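PDB 2G5X: ribosome-inactivating protein from Lychnis chalcedonica, which belongs to the ribosome-inactivating proteins, a family of toxins found widely in plants, and folds into a mixed beta sheet packed with helices. Local coordinates for residues N81-Y92 and A106-S117; L50-I59 and L140-Y148. All blocks are in the same frame, centred on the assembly; numbering follows the deposited sequence.

How the contacts relate
Both contacts involve the mixed sheet of this ribosome-inactivating protein, at different places along it. Contact 1 joins strand 83-87 to the edge strand 108-109 and follows the chain past the end of that pairing, whereas contact 2 sets helix 137-145 against the hairpin of strands 45-51 and 58-64. Strand 69-76 lies between the two sets of strands, and F73 on it touches L113 of contact 1 as well as I59 and V147 of contact 2. The centres are about 17 Å apart and the nearest atoms about 5 Å. Along the chain contact 1 is nested inside the loop that contact 2 closes, so this edge of the sheet is completed before helix 137-145 returns to the hairpin.

Contact 1: residues N81-Y92 and A106-S117; sequences NKLRANFFSDEY and AEVLAPALPCAS
R84 and A85 pair with V108 and L109 where a short parallel strand, 108-109, completes one edge of the mixed sheet of this ribosome-inactivating protein. In the backbone ladder, L83 O accepts from both E107 N and V108 N, A85 N gives its proton to V108 O at 2.9 Å, and A110 N returns one to A85 O. Beyond A110 direct backbone bonding is interrupted, and water 2 accepts from F87 N at 2.8 Å; bonding resumes with a nearly straight bond (173°) from L113 N to F87 O, then with S89 N to C115 O.

Carboxylates close both ends. E107 OE1 takes the proton of L83 N at 2.8 Å on its anti side. At the other end D90 suits its place because its two oxygens can take both donors of S117: the amide N reaches OD1 from above the carboxylate plane, while S117 OG meets D90 OD2 at 2.8 Å on the syn side. S117 OG is also bonded to Y69. The R84 side chain leads away from 106-117, its NE in a salt bridge with D75 of strand 69-76 and its NH2 bonded to K150 O.

Apolar groups fill the remainder. A85 and A106 are small enough for their CB methyls to meet at 4.1 Å, and L113 lays one methyl on N86 CB and the other obliquely by the F88 ring. S117 CA sits over one face of that ring, displaced toward its rim, with C115 SG oblique to it. Y92 chi1 of -174° sets CG opposite the main-chain nitrogen and directs the ring to A112, whose CB sits over one face, 4.1 Å from the centroid.

Contact 2: residues L50-I59 and L140-Y148; sequences LVLPFNRNTI and LQTAFTAVY
The beta hairpin of strands 45-51 and 58-64 packs against helix 137-145, with F144 inserted between L52 and I59. The two aliphatic chains sandwich its ring: L52 CG lies over the centre of one face, 3.6 Å from the centroid, and I59 CD1 over the opposite face at the same 3.6 Å. A flat, apolar phenyl suits this slot, and branched side chains offer broad surfaces to it. F144 chi1 of -174° directs the ring to the hairpin, where F144 CE1 lies 3.5 Å from L50 O, in plane at the ring edge.

Four residues on, Y148 stacks on N57. The asparagine amide lies nearly parallel to the phenol, 12° between the planes, and N57 CB sits over the ring centre, 3.8 Å from the centroid. An amide is flat enough to stack on a ring in this way. The ring edge faces T58 O and I59 CG1, and water 6 links Y148 OH to T58 N. N57 is presented by an Asx turn, in which N55 OD1 accepts from N57 N at 2.9 Å.

Q141, extended beyond CG, brings OE1 within 3.3 Å of F54 CZ, in plane at the ring edge; its NE2 donates to V6 O. Water 5 bridges N55 ND2 and T145 OG1.

On the strand side of the contact, L50 and L140 both touch S164 of helix 154-173, I59 reaches F160 of that helix and F73 of strand 69-76, and L140 also lies on W4 of strand 3-5.

Contact 1: residues N81-Y92 and A106-S117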
loop_
_atom_site.group_PDB
_atom_site.type_symbol
_atom_site.label_atom_id
_atom_site.label_comp_id
_atom_site.label_asym_id
_atom_site.label_seq_id
_atom_site.Cartn_x
_atom_site.Cartn_y
_atom_site.Cartn_z
ATOM N N ASN A 81 13.766 -10.282 19.699
ATOM C CA ASN A 81 12.944 -11.103 18.815
ATOM C C ASN A 81 11.446 -10.836 19.002
ATOM O O ASN A 81 10.609 -11.678 18.678
ATOM C CB ASN A 81 13.235 -12.593 19.025
ATOM C CG ASN A 81 12.548 -13.466 17.993
ATOM O OD1 ASN A 81 12.693 -13.251 16.790
ATOM N ND2 ASN A 81 11.795 -14.458 18.458
ATOM N N LYS A 82 11.113 -9.656 19.518
ATOM C CA LYS A 82 9.719 -9.282 19.733
ATOM C C LYS A 82 9.154 -8.498 18.551
ATOM O O LYS A 82 9.889 -7.808 17.854
ATOM C CB LYS A 82 9.586 -8.432 20.999
ATOM C CG LYS A 82 9.881 -9.188 22.281
ATOM C CD LYS A 82 9.646 -8.327 23.507
ATOM C CE LYS A 82 9.827 -9.146 24.778
ATOM N NZ LYS A 82 9.494 -8.363 26.000
ATOM N N LEU A 83 7.846 -8.613 18.331
ATOM C CA LEU A 83 7.192 -7.879 17.250
ATOM C C LEU A 83 7.160 -6.405 17.655
ATOM O O LEU A 83 6.666 -6.070 18.730
ATOM C CB LEU A 83 5.765 -8.397 17.046
ATOM C CG LEU A 83 5.654 -9.797 16.434
ATOM C CD1 LEU A 83 4.226 -10.303 16.549
ATOM C CD2 LEU A 83 6.086 -9.744 14.974
ATOM N N ARG A 84 7.692 -5.532 16.801
ATOM C CA ARG A 84 7.738 -4.098 17.100
ATOM C C ARG A 84 6.947 -3.249 16.102
ATOM O O ARG A 84 7.009 -3.474 14.892
ATOM C CB ARG A 84 9.196 -3.612 17.141
ATOM C CG ARG A 84 9.937 -3.743 15.815
ATOM C CD ARG A 84 11.403 -3.317 15.907
ATOM N NE ARG A 84 12.077 -3.547 14.630
ATOM C CZ ARG A 84 13.392 -3.497 14.442
ATOM N NH1 ARG A 84 14.206 -3.218 15.453
ATOM N NH2 ARG A 84 13.893 -3.744 13.237
ATOM N N ALA A 85 6.212 -2.270 16.624
ATOM C CA ALA A 85 5.403 -1.374 15.796
ATOM C C ALA A 85 6.192 -0.123 15.422
ATOM O O ALA A 85 6.666 0.599 16.297
ATOM C CB ALA A 85 4.130 -0.978 16.545
ATOM N N ASN A 86 6.310 0.138 14.120
ATOM C CA ASN A 86 7.055 1.293 13.612
ATOM C C ASN A 86 6.145 2.265 12.853
ATOM O O ASN A 86 5.552 1.897 11.840
ATOM C CB ASN A 86 8.161 0.823 12.660
ATOM C CG ASN A 86 8.984 -0.320 13.226
ATOM O OD1 ASN A 86 9.840 -0.120 14.087
ATOM N ND2 ASN A 86 8.719 -1.533 12.745
ATOM N N PHE A 87 6.046 3.503 13.328
ATOM C CA PHE A 87 5.213 4.504 12.659
ATOM C C PHE A 87 6.044 5.579 11.966
ATOM O O PHE A 87 7.121 5.940 12.443
ATOM C CB PHE A 87 4.283 5.194 13.659
ATOM C CG PHE A 87 3.222 4.298 14.214
ATOM C CD1 PHE A 87 3.303 3.822 15.519
ATOM C CD2 PHE A 87 2.146 3.914 13.420
ATOM C CE1 PHE A 87 2.320 2.970 16.029
ATOM C CE2 PHE A 87 1.161 3.064 13.918
ATOM C CZ PHE A 87 1.248 2.591 15.226
ATOM N N PHE A 88 5.545 6.087 10.841
ATOM C CA PHE A 88 6.246 7.148 10.129
ATOM C C PHE A 88 6.338 8.336 11.088
ATOM O O PHE A 88 5.495 8.495 11.971
ATOM C CB PHE A 88 5.493 7.533 8.846
ATOM C CG PHE A 88 5.669 6.545 7.721
ATOM C CD1 PHE A 88 4.565 5.959 7.107
ATOM C CD2 PHE A 88 6.944 6.200 7.276
ATOM C CE1 PHE A 88 4.728 5.042 6.065
ATOM C CE2 PHE A 88 7.118 5.286 6.237
ATOM C CZ PHE A 88 6.009 4.705 5.630
ATOM N N SER A 89 7.365 9.162 10.914
ATOM C CA SER A 89 7.585 10.302 11.795
ATOM C C SER A 89 6.413 11.267 11.933
ATOM O O SER A 89 6.249 11.883 12.985
ATOM C CB SER A 89 8.828 11.076 11.350
ATOM O OG SER A 89 8.634 11.664 10.076
ATOM N N ASP A 90 5.604 11.401 10.883
ATOM C CA ASP A 90 4.467 12.319 10.915
ATOM C C ASP A 90 3.164 11.677 11.383
ATOM O O ASP A 90 2.134 12.341 11.461
ATOM C CB ASP A 90 4.279 12.977 9.539
ATOM C CG ASP A 90 4.011 11.973 8.431
ATOM O OD1 ASP A 90 4.432 10.806 8.560
ATOM O OD2 ASP A 90 3.394 12.362 7.418
ATOM N N GLU A 91 3.218 10.386 11.700
ATOM C CA GLU A 91 2.049 9.661 12.186
ATOM C C GLU A 91 2.299 9.172 13.615
ATOM O O GLU A 91 1.363 8.785 14.319
ATOM C CB GLU A 91 1.756 8.451 11.291
ATOM C CG GLU A 91 1.188 8.772 9.908
ATOM C CD GLU A 91 -0.266 9.222 9.941
ATOM O OE1 GLU A 91 -0.913 9.112 11.005
ATOM O OE2 GLU A 91 -0.768 9.680 8.890
ATOM N N TYR A 92 3.561 9.206 14.041
ATOM C CA TYR A 92 3.954 8.730 15.372
ATOM C C TYR A 92 3.240 9.385 16.557
ATOM O O TYR A 92 2.737 8.689 17.439
ATOM C CB TYR A 92 5.472 8.877 15.557
ATOM C CG TYR A 92 6.002 8.292 16.851
ATOM C CD1 TYR A 92 6.276 6.929 16.966
ATOM C CD2 TYR A 92 6.220 9.103 17.964
ATOM C CE1 TYR A 92 6.759 6.388 18.166
ATOM C CE2 TYR A 92 6.695 8.576 19.164
ATOM C CZ TYR A 92 6.963 7.220 19.259
ATOM O OH TYR A 92 7.429 6.701 20.448
ATOM N N ALA A 106 1.468 -6.568 18.107
ATOM C CA ALA A 106 2.686 -5.879 18.545
ATOM C C ALA A 106 3.025 -6.115 20.016
ATOM O O ALA A 106 2.152 -6.053 20.886
ATOM C CB ALA A 106 2.565 -4.381 18.279
ATOM N N GLU A 107 4.302 -6.373 20.282
ATOM C CA GLU A 107 4.790 -6.613 21.637
ATOM C C GLU A 107 5.493 -5.385 22.210
ATOM O O GLU A 107 5.583 -5.220 23.431
ATOM C CB GLU A 107 5.744 -7.811 21.647
ATOM C CG GLU A 107 5.049 -9.139 21.375
ATOM C CD GLU A 107 6.017 -10.302 21.241
ATOM O OE1 GLU A 107 6.700 -10.394 20.200
ATOM O OE2 GLU A 107 6.095 -11.121 22.181
ATOM N N VAL A 108 6.003 -4.532 21.329
ATOM C CA VAL A 108 6.680 -3.313 21.756
ATOM C C VAL A 108 6.531 -2.189 20.735
ATOM O O VAL A 108 6.366 -2.435 19.539
ATOM C CB VAL A 108 8.202 -3.543 21.992
ATOM C CG1 VAL A 108 8.416 -4.564 23.106
ATOM C CG2 VAL A 108 8.872 -3.999 20.706
ATOM N N LEU A 109 6.566 -0.955 21.227
ATOM C CA LEU A 109 6.492 0.227 20.375
ATOM C C LEU A 109 7.941 0.630 20.118
ATOM O O LEU A 109 8.691 0.882 21.064
ATOM C CB LEU A 109 5.774 1.374 21.097
ATOM C CG LEU A 109 5.870 2.750 20.420
ATOM C CD1 LEU A 109 5.032 2.769 19.144
ATOM C CD2 LEU A 109 5.398 3.832 21.383
ATOM N N ALA A 110 8.345 0.667 18.853
ATOM C CA ALA A 110 9.712 1.051 18.515
ATOM C C ALA A 110 9.758 2.558 18.307
ATOM O O ALA A 110 8.718 3.217 18.251
ATOM C CB ALA A 110 10.164 0.331 17.245
ATOM N N PRO A 111 10.968 3.131 18.213
ATOM C CA PRO A 111 11.090 4.576 18.006
ATOM C C PRO A 111 10.485 4.949 16.653
ATOM O O PRO A 111 10.282 4.085 15.800
ATOM C CB PRO A 111 12.601 4.805 18.035
ATOM C CG PRO A 111 13.100 3.706 18.924
ATOM C CD PRO A 111 12.287 2.520 18.461
ATOM N N ALA A 112 10.198 6.231 16.454
ATOM C CA ALA A 112 9.631 6.683 15.188
ATOM C C ALA A 112 10.584 6.360 14.041
ATOM O O ALA A 112 11.804 6.381 14.212
ATOM C CB ALA A 112 9.369 8.185 15.235
ATOM N N LEU A 113 10.021 6.062 12.873
ATOM C CA LEU A 113 10.815 5.751 11.690
ATOM C C LEU A 113 11.572 6.988 11.215
ATOM O O LEU A 113 11.145 8.121 11.453
ATOM C CB LEU A 113 9.913 5.237 10.566
ATOM C CG LEU A 113 9.340 3.825 10.740
ATOM C CD1 LEU A 113 8.301 3.554 9.658
ATOM C CD2 LEU A 113 10.472 2.806 10.667
ATOM N N PRO A 114 12.710 6.782 10.532
ATOM C CA PRO A 114 13.552 7.864 10.010
ATOM C C PRO A 114 13.010 8.614 8.792
ATOM O O PRO A 114 13.781 9.208 8.039
ATOM C CB PRO A 114 14.875 7.157 9.721
ATOM C CG PRO A 114 14.434 5.790 9.307
ATOM C CD PRO A 114 13.358 5.472 10.334
ATOM N N CYS A 115 11.695 8.584 8.590
ATOM C CA CYS A 115 11.086 9.305 7.473
ATOM C C CYS A 115 9.581 9.484 7.669
ATOM O O CYS A 115 8.981 8.847 8.537
ATOM C CB CYS A 115 11.367 8.590 6.143
ATOM S SG CYS A 115 10.415 7.087 5.828
ATOM N N ALA A 116 8.984 10.368 6.869
ATOM C CA ALA A 116 7.549 10.642 6.943
ATOM C C ALA A 116 6.753 9.813 5.933
ATOM O O ALA A 116 7.325 9.170 5.053
ATOM C CB ALA A 116 7.290 12.127 6.723
ATOM N N SER A 117 5.427 9.856 6.060
ATOM C CA SER A 117 4.516 9.093 5.204
ATOM C C SER A 117 4.143 9.712 3.857
ATOM O O SER A 117 3.559 9.039 3.005
ATOM C CB SER A 117 3.220 8.833 5.966
ATOM O OG SER A 117 2.496 10.046 6.113
HETATM O O HOH W 1 6.555 -7.263 25.082
HETATM O O HOH W 2 7.234 3.767 15.855
HETATM O O HOH W 3 11.573 1.958 14.706
HETATM O O HOH W 4 -0.202 11.443 7.190
#

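Contact 2: residues L50-I59 and L140-Y148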
loop_
_atom_site.group_PDB
_atom_site.type_symbol
_atom_site.label_atom_id
_atom_site.label_comp_id
_atom_site.label_asym_id
_atom_site.label_seq_id
_atom_site.Cartn_x
_atom_site.Cartn_y
_atom_site.Cartn_z
ATOM N N LEU A 50 2.963 -9.058 4.324
ATOM C CA LEU A 50 3.811 -9.324 3.164
ATOM C C LEU A 50 4.784 -10.385 3.689
ATOM O O LEU A 50 5.417 -10.190 4.729
ATOM C CB LEU A 50 4.578 -8.066 2.726
ATOM C CG LEU A 50 3.772 -6.910 2.113
ATOM C CD1 LEU A 50 4.732 -5.807 1.648
ATOM C CD2 LEU A 50 2.948 -7.415 0.930
ATOM N N VAL A 51 4.890 -11.509 2.988
ATOM C CA VAL A 51 5.763 -12.600 3.423
ATOM C C VAL A 51 6.772 -12.992 2.349
ATOM O O VAL A 51 6.418 -13.092 1.177
ATOM C CB VAL A 51 4.928 -13.862 3.771
ATOM C CG1 VAL A 51 5.835 -14.958 4.323
ATOM C CG2 VAL A 51 3.835 -13.511 4.770
ATOM N N LEU A 52 8.027 -13.209 2.744
ATOM C CA LEU A 52 9.048 -13.624 1.786
ATOM C C LEU A 52 9.007 -15.142 1.673
ATOM O O LEU A 52 8.998 -15.847 2.678
ATOM C CB LEU A 52 10.446 -13.200 2.240
ATOM C CG LEU A 52 10.753 -11.706 2.270
ATOM C CD1 LEU A 52 12.210 -11.514 2.680
ATOM C CD2 LEU A 52 10.492 -11.090 0.904
ATOM N N PRO A 53 8.986 -15.663 0.441
ATOM C CA PRO A 53 8.945 -17.114 0.255
ATOM C C PRO A 53 10.205 -17.843 0.724
ATOM O O PRO A 53 10.137 -19.006 1.121
ATOM C CB PRO A 53 8.715 -17.257 -1.249
ATOM C CG PRO A 53 9.422 -16.053 -1.810
ATOM C CD PRO A 53 9.008 -14.958 -0.855
ATOM N N PHE A 54 11.342 -17.152 0.692
ATOM C CA PHE A 54 12.625 -17.749 1.072
ATOM C C PHE A 54 12.782 -18.172 2.529
ATOM O O PHE A 54 13.151 -19.312 2.818
ATOM C CB PHE A 54 13.780 -16.794 0.747
ATOM C CG PHE A 54 13.663 -16.121 -0.585
ATOM C CD1 PHE A 54 13.240 -14.800 -0.672
ATOM C CD2 PHE A 54 13.985 -16.803 -1.753
ATOM C CE1 PHE A 54 13.138 -14.163 -1.902
ATOM C CE2 PHE A 54 13.885 -16.176 -2.995
ATOM C CZ PHE A 54 13.461 -14.851 -3.067
ATOM N N ASN A 55 12.517 -17.241 3.439
ATOM C CA ASN A 55 12.685 -17.483 4.868
ATOM C C ASN A 55 11.410 -17.310 5.686
ATOM O O ASN A 55 11.424 -17.458 6.909
ATOM C CB ASN A 55 13.755 -16.533 5.396
ATOM C CG ASN A 55 13.546 -15.114 4.911
ATOM O OD1 ASN A 55 12.416 -14.628 4.868
ATOM N ND2 ASN A 55 14.632 -14.441 4.548
ATOM N N ARG A 56 10.315 -16.986 5.008
ATOM C CA ARG A 56 9.026 -16.792 5.655
ATOM C C ARG A 56 8.978 -15.561 6.561
ATOM O O ARG A 56 8.037 -15.405 7.341
ATOM C CB ARG A 56 8.639 -18.039 6.461
ATOM C CG ARG A 56 8.726 -19.344 5.678
ATOM C CD ARG A 56 7.942 -19.288 4.367
ATOM N NE ARG A 56 6.518 -19.031 4.567
ATOM C CZ ARG A 56 5.615 -19.020 3.589
ATOM N NH1 ARG A 56 5.985 -19.254 2.337
ATOM N NH2 ARG A 56 4.340 -18.775 3.861
ATOM N N ASN A 57 9.982 -14.690 6.471
ATOM C CA ASN A 57 9.974 -13.476 7.289
ATOM C C ASN A 57 8.725 -12.683 6.905
ATOM O O ASN A 57 8.327 -12.661 5.737
ATOM C CB ASN A 57 11.226 -12.623 7.043
ATOM C CG ASN A 57 12.497 -13.267 7.585
ATOM O OD1 ASN A 57 12.447 -14.164 8.432
ATOM N ND2 ASN A 57 13.644 -12.798 7.109
ATOM N N THR A 58 8.124 -12.015 7.884
ATOM C CA THR A 58 6.898 -11.265 7.645
ATOM C C THR A 58 6.918 -9.821 8.138
ATOM O O THR A 58 7.400 -9.535 9.234
ATOM C CB THR A 58 5.696 -11.974 8.323
ATOM O OG1 THR A 58 5.572 -13.305 7.803
ATOM C CG2 THR A 58 4.401 -11.215 8.073
ATOM N N ILE A 59 6.406 -8.920 7.304
ATOM C CA ILE A 59 6.274 -7.508 7.654
ATOM C C ILE A 59 4.791 -7.183 7.488
ATOM O O ILE A 59 4.193 -7.506 6.460
ATOM C CB ILE A 59 7.103 -6.585 6.731
ATOM C CG1 ILE A 59 8.591 -6.724 7.059
ATOM C CG2 ILE A 59 6.659 -5.131 6.912
ATOM C CD1 ILE A 59 9.500 -5.838 6.216
ATOM N N LEU A 140 10.652 -5.681 -4.701
ATOM C CA LEU A 140 10.054 -5.667 -3.374
ATOM C C LEU A 140 10.781 -6.615 -2.416
ATOM O O LEU A 140 10.977 -6.286 -1.244
ATOM C CB LEU A 140 8.565 -6.029 -3.463
ATOM C CG LEU A 140 7.796 -6.040 -2.141
ATOM C CD1 LEU A 140 8.002 -4.722 -1.396
ATOM C CD2 LEU A 140 6.316 -6.281 -2.422
ATOM N N GLN A 141 11.190 -7.783 -2.905
ATOM C CA GLN A 141 11.903 -8.730 -2.045
ATOM C C GLN A 141 13.217 -8.123 -1.555
ATOM O O GLN A 141 13.583 -8.270 -0.389
ATOM C CB GLN A 141 12.190 -10.040 -2.791
ATOM C CG GLN A 141 10.945 -10.829 -3.187
ATOM C CD GLN A 141 11.283 -12.074 -3.990
ATOM O OE1 GLN A 141 12.319 -12.133 -4.647
ATOM N NE2 GLN A 141 10.400 -13.066 -3.955
ATOM N N THR A 142 13.919 -7.436 -2.451
ATOM C CA THR A 142 15.192 -6.812 -2.106
ATOM C C THR A 142 15.000 -5.705 -1.074
ATOM O O THR A 142 15.755 -5.614 -0.099
ATOM C CB THR A 142 15.883 -6.224 -3.358
ATOM O OG1 THR A 142 16.230 -7.287 -4.255
ATOM C CG2 THR A 142 17.141 -5.466 -2.969
ATOM N N ALA A 143 13.984 -4.870 -1.283
ATOM C CA ALA A 143 13.711 -3.767 -0.363
ATOM C C ALA A 143 13.316 -4.307 1.010
ATOM O O ALA A 143 13.701 -3.761 2.044
ATOM C CB ALA A 143 12.604 -2.879 -0.928
ATOM N N PHE A 144 12.542 -5.386 1.004
ATOM C CA PHE A 144 12.083 -6.040 2.227
ATOM C C PHE A 144 13.294 -6.501 3.050
ATOM O O PHE A 144 13.391 -6.232 4.250
ATOM C CB PHE A 144 11.203 -7.236 1.828
ATOM C CG PHE A 144 10.527 -7.942 2.982
ATOM C CD1 PHE A 144 9.141 -8.070 3.007
ATOM C CD2 PHE A 144 11.270 -8.546 3.994
ATOM C CE1 PHE A 144 8.505 -8.793 4.020
ATOM C CE2 PHE A 144 10.646 -9.269 5.010
ATOM C CZ PHE A 144 9.264 -9.397 5.024
ATOM N N THR A 145 14.226 -7.176 2.386
ATOM C CA THR A 145 15.427 -7.696 3.039
ATOM C C THR A 145 16.301 -6.621 3.688
ATOM O O THR A 145 16.945 -6.869 4.708
ATOM C CB THR A 145 16.276 -8.499 2.032
ATOM O OG1 THR A 145 15.506 -9.604 1.550
ATOM C CG2 THR A 145 17.546 -9.027 2.690
ATOM N N ALA A 146 16.318 -5.429 3.104
ATOM C CA ALA A 146 17.123 -4.339 3.645
ATOM C C ALA A 146 16.469 -3.689 4.860
ATOM O O ALA A 146 17.080 -2.861 5.534
ATOM C CB ALA A 146 17.369 -3.288 2.565
ATOM N N VAL A 147 15.229 -4.077 5.145
ATOM C CA VAL A 147 14.491 -3.512 6.268
ATOM C C VAL A 147 14.219 -4.464 7.433
ATOM O O VAL A 147 14.552 -4.164 8.580
ATOM C CB VAL A 147 13.138 -2.931 5.784
ATOM C CG1 VAL A 147 12.270 -2.538 6.975
ATOM C CG2 VAL A 147 13.392 -1.725 4.895
ATOM N N TYR A 148 13.615 -5.610 7.144
ATOM C CA TYR A 148 13.267 -6.564 8.192
ATOM C C TYR A 148 14.353 -6.899 9.220
ATOM O O TYR A 148 15.435 -7.385 8.881
ATOM C CB TYR A 148 12.732 -7.857 7.564
ATOM C CG TYR A 148 12.347 -8.907 8.585
ATOM C CD1 TYR A 148 13.294 -9.805 9.078
ATOM C CD2 TYR A 148 11.044 -8.983 9.079
ATOM C CE1 TYR A 148 12.954 -10.753 10.041
ATOM C CE2 TYR A 148 10.693 -9.926 10.045
ATOM C CZ TYR A 148 11.654 -10.805 10.520
ATOM O OH TYR A 148 11.323 -11.731 11.481
HETATM O O HOH W 5 15.444 -11.677 3.355
HETATM O O HOH W 6 8.877 -12.850 10.525
#